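Local coordinates for protein spaetzle (Drosophila melanogaster, PDB 3E07) that acts, in its activated disulfide-linked dimeric form, as the cystine-knot cytokine that binds the Toll receptor, triggering drosomycin expression and helping establish embryonic dorsal-ventral polarity, at residues 13-18 against 44-49; 70-75 against 94-99; 74-79 against 86-91. All coordinates share one frame; numbering follows the deposited sequence.

Contact 1 (13-18 against 44-49); sequences IRKLVY and IEECEG
Lys15 with Ile44 and Ile13 with Glu46 form hydrogen-bonded antiparallel pairs between strands 12-17 and 39-47. Ile44 N donates to Lys15 O at 2.8 Å, nearly straight (176°), Lys15 N returns one to Ile44 O, and Glu46 N reaches Ile13 O. Arg14 and Glu45 make the non-hydrogen-bonded pair between them.

Apolar contact gathers on the face of Lys15 and Ile44. Lys15 CG lies alongside Ile44 CG1, 3.5 Å away, and Ile44 CD1 meets Val17 CG2 at 3.4 Å. Ile44 chi1 of 76° sets CG1 between the backbone N and carbonyl carbon, bringing CD1 to Val17 and the Lys15 chain.

Charged groups flank the ladder. Lys15 CD runs past Glu46 OE1, but Lys15 NZ stays 4.3 Å from that oxygen, beyond a salt bridge. On the other face Arg14 NE stands 3.9 Å from Glu45 OE1, a long salt bridge, the guanidinium and carboxylate planes 62° apart. Arg14 also bonds to Tyr72 O of the second subunit; Glu45 OE2 takes Cys99 N and a salt bridge from Lys100 of the second subunit.

Backbone bonds therefore hold this pair, while the Arg14-Glu45 charges, with no N-H directed at the oxygen, probably add mainly electrostatic attraction.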
# COMPACT_ATOMS: atom_id res chain seq x y z
N ILE A 13 -8.22 -7.06 2.14
CA ILE A 13 -9.38 -6.76 1.31
C ILE A 13 -9.24 -5.43 0.58
O ILE A 13 -9.18 -4.37 1.21
CB ILE A 13 -10.68 -6.69 2.16
CG1 ILE A 13 -10.86 -7.99 2.95
CG2 ILE A 13 -11.88 -6.44 1.26
CD1 ILE A 13 -11.07 -9.23 2.09
N ARG A 14 -9.18 -5.49 -0.75
CA ARG A 14 -9.11 -4.28 -1.58
C ARG A 14 -10.58 -3.88 -1.79
O ARG A 14 -11.38 -4.70 -2.26
CB ARG A 14 -8.45 -4.59 -2.93
CG ARG A 14 -6.94 -4.43 -2.98
CD ARG A 14 -6.58 -3.05 -3.55
NE ARG A 14 -5.44 -3.09 -4.46
CZ ARG A 14 -5.04 -2.06 -5.21
NH1 ARG A 14 -3.99 -2.19 -6.00
NH2 ARG A 14 -5.70 -0.91 -5.17
N LYS A 15 -10.95 -2.65 -1.44
CA LYS A 15 -12.34 -2.24 -1.58
C LYS A 15 -12.50 -0.75 -1.90
O LYS A 15 -11.56 0.02 -1.75
CB LYS A 15 -13.11 -2.59 -0.30
CG LYS A 15 -12.83 -1.62 0.84
CD LYS A 15 -12.71 -2.29 2.21
CE LYS A 15 -14.04 -2.78 2.76
NZ LYS A 15 -14.58 -3.93 1.98
N LEU A 16 -13.70 -0.37 -2.34
CA LEU A 16 -14.03 1.01 -2.67
C LEU A 16 -14.77 1.68 -1.53
O LEU A 16 -15.74 1.15 -1.02
CB LEU A 16 -14.90 1.06 -3.92
CG LEU A 16 -14.20 1.38 -5.24
CD1 LEU A 16 -15.26 1.45 -6.33
CD2 LEU A 16 -13.46 2.71 -5.12
N VAL A 17 -14.32 2.86 -1.14
CA VAL A 17 -14.95 3.56 -0.04
C VAL A 17 -15.31 4.99 -0.41
O VAL A 17 -14.81 5.53 -1.40
CB VAL A 17 -14.02 3.56 1.20
CG1 VAL A 17 -14.67 4.27 2.37
CG2 VAL A 17 -13.70 2.13 1.58
N TYR A 18 -16.19 5.59 0.39
CA TYR A 18 -16.64 6.95 0.15
C TYR A 18 -16.31 7.90 1.30
O TYR A 18 -16.54 7.59 2.47
CB TYR A 18 -18.15 6.97 -0.07
CG TYR A 18 -18.60 6.38 -1.37
CD1 TYR A 18 -18.98 7.21 -2.43
CD2 TYR A 18 -18.72 5.00 -1.54
CE1 TYR A 18 -19.47 6.68 -3.62
CE2 TYR A 18 -19.20 4.46 -2.73
CZ TYR A 18 -19.58 5.31 -3.77
OH TYR A 18 -20.12 4.79 -4.93
N ILE A 44 -9.18 1.33 -1.20
CA ILE A 44 -8.40 1.01 -0.01
C ILE A 44 -8.05 -0.47 0.12
O ILE A 44 -8.67 -1.33 -0.52
CB ILE A 44 -9.09 1.45 1.30
CG1 ILE A 44 -10.23 0.50 1.67
CG2 ILE A 44 -9.58 2.87 1.15
CD1 ILE A 44 -10.88 0.82 3.02
N GLU A 45 -7.03 -0.76 0.92
CA GLU A 45 -6.62 -2.12 1.19
C GLU A 45 -6.51 -2.32 2.69
O GLU A 45 -5.64 -1.75 3.34
CB GLU A 45 -5.27 -2.45 0.56
CG GLU A 45 -4.83 -3.86 0.94
CD GLU A 45 -3.70 -4.40 0.10
OE1 GLU A 45 -3.85 -4.43 -1.14
OE2 GLU A 45 -2.66 -4.80 0.68
N GLU A 46 -7.40 -3.15 3.24
CA GLU A 46 -7.39 -3.43 4.67
C GLU A 46 -6.80 -4.81 4.94
O GLU A 46 -6.99 -5.73 4.15
CB GLU A 46 -8.82 -3.45 5.23
CG GLU A 46 -9.56 -2.14 5.21
CD GLU A 46 -10.98 -2.31 5.74
OE1 GLU A 46 -11.79 -2.98 5.06
OE2 GLU A 46 -11.27 -1.79 6.84
N CYS A 47 -6.09 -4.95 6.05
CA CYS A 47 -5.55 -6.26 6.42
C CYS A 47 -6.75 -7.09 6.86
O CYS A 47 -7.65 -6.58 7.52
CB CYS A 47 -4.60 -6.15 7.61
SG CYS A 47 -2.88 -5.68 7.29
N GLU A 48 -6.76 -8.38 6.52
CA GLU A 48 -7.86 -9.23 6.94
C GLU A 48 -7.62 -9.56 8.42
O GLU A 48 -8.56 -9.75 9.19
CB GLU A 48 -7.90 -10.52 6.12
CG GLU A 48 -9.21 -11.28 6.25
CD GLU A 48 -10.38 -10.55 5.60
OE1 GLU A 48 -10.52 -9.32 5.83
OE2 GLU A 48 -11.17 -11.19 4.88
N GLY A 49 -6.36 -9.60 8.81
CA GLY A 49 -6.01 -9.89 10.18
C GLY A 49 -4.73 -9.19 10.59
O GLY A 49 -3.69 -9.83 10.76

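Contact 2 (70-75 against 94-99); sequences QHYTQQ and KIPSCC
His71 faces both Ser97 and Cys98 in a classic beta bulge, which shifts the register between strands 65-80 and 94-104 by one residue. His71 N bonds to Cys98 O at 2.8 Å, while Ser97 N returns to His71 O at the same length and almost straight (177°). Beyond the bulge, Thr73 and Ile95 exchange a regular pair of backbone bonds.

Gln70 bends toward strand 94-104: CG is anti to the backbone N, and the bend at chi2 (65°) folds the amide over the bulge. NE2 then donates to His71 O at 3.1 Å, with that oxygen in the amide plane, and lies against Pro96 CB. It reaches the carbonyl from the face opposite to Ser97 N. The same amide grips strand 39-47, OE1 accepting from Cys47 N and NE2 donating also to Glu45 O.

On the Gln70 side of the sheet, the Tyr72 ring has CE1 3.9 Å from Pro96 CG, and the Lys94 side chain crosses the tyrosine at about a right angle, Lys94 CB 3.8 Å from Tyr72 CD1. Lys94 continues extended beside Gln74, CE near the amide NE2. On the other side, Thr73 CG2 presses on Ser97 OG at 3.3 Å, and OG1 faces Ile95 CB. In Ser97, chi1 of 59° turns OG back to His71 O for a weak bond.

Cys98 SG forms the interchain disulfide with Cys98 of the second subunit; Cys99 bonds to Cys47. Two N-H donors on opposite faces of the His71 carbonyl, one backbone and one side-chain, thus help hold the bulge next to the cysteines that link the knot and the dimer.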
# COMPACT_ATOMS: atom_id res chain seq x y z
N GLN A 70 -0.78 -3.16 8.95
CA GLN A 70 -1.61 -2.26 8.15
C GLN A 70 -0.84 -0.97 7.87
O GLN A 70 -0.32 -0.33 8.79
CB GLN A 70 -2.90 -1.93 8.93
CG GLN A 70 -3.87 -1.03 8.17
CD GLN A 70 -4.45 -1.71 6.92
OE1 GLN A 70 -5.23 -2.66 7.01
NE2 GLN A 70 -4.06 -1.21 5.75
N HIS A 71 -0.76 -0.59 6.59
CA HIS A 71 -0.08 0.65 6.20
C HIS A 71 -1.13 1.66 5.75
O HIS A 71 -2.22 1.27 5.30
CB HIS A 71 0.90 0.38 5.06
CG HIS A 71 2.17 -0.26 5.50
ND1 HIS A 71 3.16 -0.66 4.62
CD2 HIS A 71 2.65 -0.55 6.74
CE1 HIS A 71 4.18 -1.15 5.29
NE2 HIS A 71 3.90 -1.09 6.58
N TYR A 72 -0.81 2.94 5.85
CA TYR A 72 -1.72 3.99 5.46
C TYR A 72 -1.02 5.07 4.66
O TYR A 72 0.19 5.24 4.76
CB TYR A 72 -2.33 4.67 6.69
CG TYR A 72 -2.98 3.75 7.70
CD1 TYR A 72 -4.35 3.49 7.66
CD2 TYR A 72 -2.23 3.19 8.73
CE1 TYR A 72 -4.95 2.70 8.62
CE2 TYR A 72 -2.82 2.40 9.70
CZ TYR A 72 -4.19 2.16 9.64
OH TYR A 72 -4.79 1.40 10.61
N THR A 73 -1.80 5.81 3.88
CA THR A 73 -1.32 6.97 3.14
C THR A 73 -2.27 8.06 3.67
O THR A 73 -3.25 7.74 4.35
CB THR A 73 -1.51 6.83 1.62
OG1 THR A 73 -2.90 6.71 1.32
CG2 THR A 73 -0.76 5.61 1.09
N GLN A 74 -1.98 9.33 3.40
CA GLN A 74 -2.86 10.40 3.86
C GLN A 74 -2.66 11.71 3.10
O GLN A 74 -1.60 11.93 2.51
CB GLN A 74 -2.69 10.64 5.38
CG GLN A 74 -1.27 10.83 5.87
CD GLN A 74 -1.18 11.02 7.39
OE1 GLN A 74 -1.75 11.95 7.96
NE2 GLN A 74 -0.46 10.12 8.05
N GLN A 75 -3.69 12.56 3.09
CA GLN A 75 -3.59 13.84 2.39
C GLN A 75 -2.41 14.61 2.95
O GLN A 75 -2.30 14.81 4.16
CB GLN A 75 -4.86 14.68 2.57
CG GLN A 75 -4.89 15.94 1.69
CD GLN A 75 -5.99 16.92 2.08
OE1 GLN A 75 -5.95 17.53 3.15
NE2 GLN A 75 -6.98 17.07 1.20
N LYS A 94 -6.65 8.87 7.83
CA LYS A 94 -5.70 7.90 7.29
C LYS A 94 -6.41 6.93 6.36
O LYS A 94 -7.54 6.52 6.61
CB LYS A 94 -4.99 7.17 8.43
CG LYS A 94 -3.84 7.99 9.04
CD LYS A 94 -3.24 7.33 10.24
CE LYS A 94 -2.19 8.21 10.86
NZ LYS A 94 -1.59 7.56 12.06
N ILE A 95 -5.72 6.57 5.28
CA ILE A 95 -6.28 5.69 4.27
C ILE A 95 -5.56 4.35 4.21
O ILE A 95 -4.43 4.28 3.76
CB ILE A 95 -6.18 6.37 2.89
CG1 ILE A 95 -7.04 7.64 2.91
CG2 ILE A 95 -6.59 5.40 1.77
CD1 ILE A 95 -6.67 8.64 1.81
N PRO A 96 -6.23 3.27 4.66
CA PRO A 96 -5.63 1.93 4.65
C PRO A 96 -5.16 1.70 3.22
O PRO A 96 -5.96 1.74 2.28
CB PRO A 96 -6.80 1.02 5.03
CG PRO A 96 -7.65 1.93 5.91
CD PRO A 96 -7.63 3.22 5.11
N SER A 97 -3.87 1.46 3.05
CA SER A 97 -3.36 1.32 1.70
C SER A 97 -2.61 0.06 1.33
O SER A 97 -2.54 -0.28 0.15
CB SER A 97 -2.44 2.52 1.42
OG SER A 97 -1.37 2.58 2.36
N CYS A 98 -2.08 -0.65 2.31
CA CYS A 98 -1.27 -1.82 1.99
C CYS A 98 -1.17 -2.70 3.22
O CYS A 98 -0.97 -2.22 4.32
CB CYS A 98 0.11 -1.28 1.58
SG CYS A 98 1.46 -2.32 0.93
N CYS A 99 -1.35 -4.00 3.04
CA CYS A 99 -1.22 -4.91 4.15
C CYS A 99 0.01 -5.74 3.85
O CYS A 99 0.04 -6.45 2.85
CB CYS A 99 -2.43 -5.82 4.29
SG CYS A 99 -2.25 -6.87 5.77

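Contact 3 (74-79 against 86-91); sequences QQTLAS and LDVVQN
A beta hairpin, formed by the far end of strand 65-80 and by strand 86-89, projects from the cystine-knot core, and this contact is its ladder. Leu77 and Val89 form one hydrogen-bonded pair: Leu77 N donates to Val89 O at 2.9 Å, and Val89 N donates to Leu77 O. Ser79 and Asp87 form the second, its shorter bond running from Asp87 N to Ser79 O at 2.7 Å. Ala78 and Val88 make the non-hydrogen-bonded pair between them, where Val88 CA and Ala78 CA each approach a carbonyl oxygen across the ladder.

Side-chain contact along the strands is light. Leu77 CB meets Val89 CB at 4.1 Å, and Leu86 CD1 lies near Ser79 O and Ala78 CB.

The base of the hairpin is closed by polar side chains. Gln90, with CG anti to the carbonyl carbon (chi1 -77°) and the chain extended beyond, runs alongside Thr76, pointing the same way. Its NE2 donates to Thr76 OG1 at 3.1 Å, the hydroxyl lying 25° out of the amide plane. Thr76 OG1 in turn donates to Gln74 O at 2.9 Å, from above the plane of that carbonyl. Across this end the Gln74 amide stacks on that of Gln90, their planes 25° apart and the chains crossing at about a right angle; Gln74 OE1 lies 3.6 Å from Gln90 CB.

The second subunit extends the sheet by pairing with Thr76, Leu77 and Ala78, and its Tyr38 OH is hydrogen-bonded to Asp87 OD1. With one hydroxyl both accepting and donating, the relay from Gln90 through Thr76 to Gln74 O couples the two strands of the hairpin just where the regular backbone ladder stops.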
# COMPACT_ATOMS: atom_id res chain seq x y z
N GLN A 74 -1.98 9.33 3.40
CA GLN A 74 -2.86 10.40 3.86
C GLN A 74 -2.66 11.71 3.10
O GLN A 74 -1.60 11.93 2.51
CB GLN A 74 -2.69 10.64 5.38
CG GLN A 74 -1.27 10.83 5.87
CD GLN A 74 -1.18 11.02 7.39
OE1 GLN A 74 -1.75 11.95 7.96
NE2 GLN A 74 -0.46 10.12 8.05
N GLN A 75 -3.69 12.56 3.09
CA GLN A 75 -3.59 13.84 2.39
C GLN A 75 -2.41 14.61 2.95
O GLN A 75 -2.30 14.81 4.16
CB GLN A 75 -4.86 14.68 2.57
CG GLN A 75 -4.89 15.94 1.69
CD GLN A 75 -5.99 16.92 2.08
OE1 GLN A 75 -5.95 17.53 3.15
NE2 GLN A 75 -6.98 17.07 1.20
N THR A 76 -1.52 15.03 2.06
CA THR A 76 -0.32 15.76 2.46
C THR A 76 -0.18 17.12 1.79
O THR A 76 0.09 17.20 0.58
CB THR A 76 0.94 14.95 2.15
OG1 THR A 76 0.81 13.62 2.67
CG2 THR A 76 2.16 15.61 2.77
N LEU A 77 -0.36 18.18 2.57
CA LEU A 77 -0.26 19.54 2.06
C LEU A 77 1.07 20.13 2.46
O LEU A 77 1.45 20.13 3.64
CB LEU A 77 -1.41 20.38 2.62
CG LEU A 77 -2.79 19.78 2.33
CD1 LEU A 77 -3.87 20.61 3.01
CD2 LEU A 77 -3.01 19.73 0.82
N ALA A 78 1.80 20.63 1.48
CA ALA A 78 3.10 21.21 1.78
C ALA A 78 3.23 22.64 1.28
O ALA A 78 2.67 23.03 0.25
CB ALA A 78 4.20 20.34 1.18
N SER A 79 3.98 23.43 2.05
CA SER A 79 4.22 24.82 1.71
C SER A 79 5.67 25.16 2.06
O SER A 79 6.14 24.90 3.17
CB SER A 79 3.26 25.72 2.49
OG SER A 79 3.49 27.09 2.21
N LEU A 86 10.12 24.38 5.36
CA LEU A 86 8.99 23.59 4.89
C LEU A 86 7.91 23.48 5.96
O LEU A 86 8.18 23.18 7.12
CB LEU A 86 9.47 22.19 4.49
CG LEU A 86 8.39 21.20 4.04
CD1 LEU A 86 7.76 21.65 2.73
CD2 LEU A 86 9.01 19.83 3.87
N ASP A 87 6.67 23.72 5.55
CA ASP A 87 5.54 23.66 6.46
C ASP A 87 4.61 22.55 5.97
O ASP A 87 4.03 22.66 4.88
CB ASP A 87 4.82 25.00 6.46
CG ASP A 87 3.81 25.13 7.58
OD1 ASP A 87 3.18 26.20 7.68
OD2 ASP A 87 3.63 24.16 8.35
N VAL A 88 4.46 21.50 6.76
CA VAL A 88 3.60 20.39 6.37
C VAL A 88 2.30 20.29 7.17
O VAL A 88 2.28 20.47 8.39
CB VAL A 88 4.32 19.02 6.51
CG1 VAL A 88 3.52 17.95 5.80
CG2 VAL A 88 5.73 19.11 5.97
N VAL A 89 1.22 20.01 6.47
CA VAL A 89 -0.07 19.83 7.10
C VAL A 89 -0.62 18.46 6.67
O VAL A 89 -0.75 18.18 5.48
CB VAL A 89 -1.07 20.92 6.70
CG1 VAL A 89 -2.46 20.58 7.23
CG2 VAL A 89 -0.62 22.26 7.25
N GLN A 90 -0.88 17.61 7.65
CA GLN A 90 -1.43 16.29 7.40
C GLN A 90 -2.56 16.11 8.41
O GLN A 90 -2.48 15.29 9.33
CB GLN A 90 -0.35 15.21 7.60
CG GLN A 90 0.62 15.12 6.44
CD GLN A 90 1.61 13.98 6.58
OE1 GLN A 90 2.40 13.93 7.54
NE2 GLN A 90 1.59 13.06 5.62
N ASN A 91 -3.61 16.90 8.22
CA ASN A 91 -4.76 16.88 9.12
C ASN A 91 -6.00 16.17 8.59
O ASN A 91 -7.11 16.45 9.02
CB ASN A 91 -5.13 18.31 9.54
CG ASN A 91 -5.66 19.13 8.37
OD1 ASN A 91 -5.75 18.65 7.24
ND2 ASN A 91 -6.03 20.37 8.65

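How the contacts relate
From the N terminus, strand 12-17 meets strand 39-47 in contact 1, closing a loop whose residues 22-35 are not modelled. The chain then enters strand 65-80, which serves both later contacts. These start from the same stretch, sharing Gln74 and Gln75: 86-91 pairs first, closing the short hairpin of contact 3, and 94-99 returns afterwards to 70-75 in contact 2, completing one three-stranded sheet. Contact 1 precedes both in series, yet touches contact 2 through the Cys47-Cys99 disulfide and a probable hydrogen bond from Cys47 N to Gln70 OE1, tying the two sheets together. Contact 3 does not touch contact 1, their centres about 24 Å apart. All three also touch the second subunit.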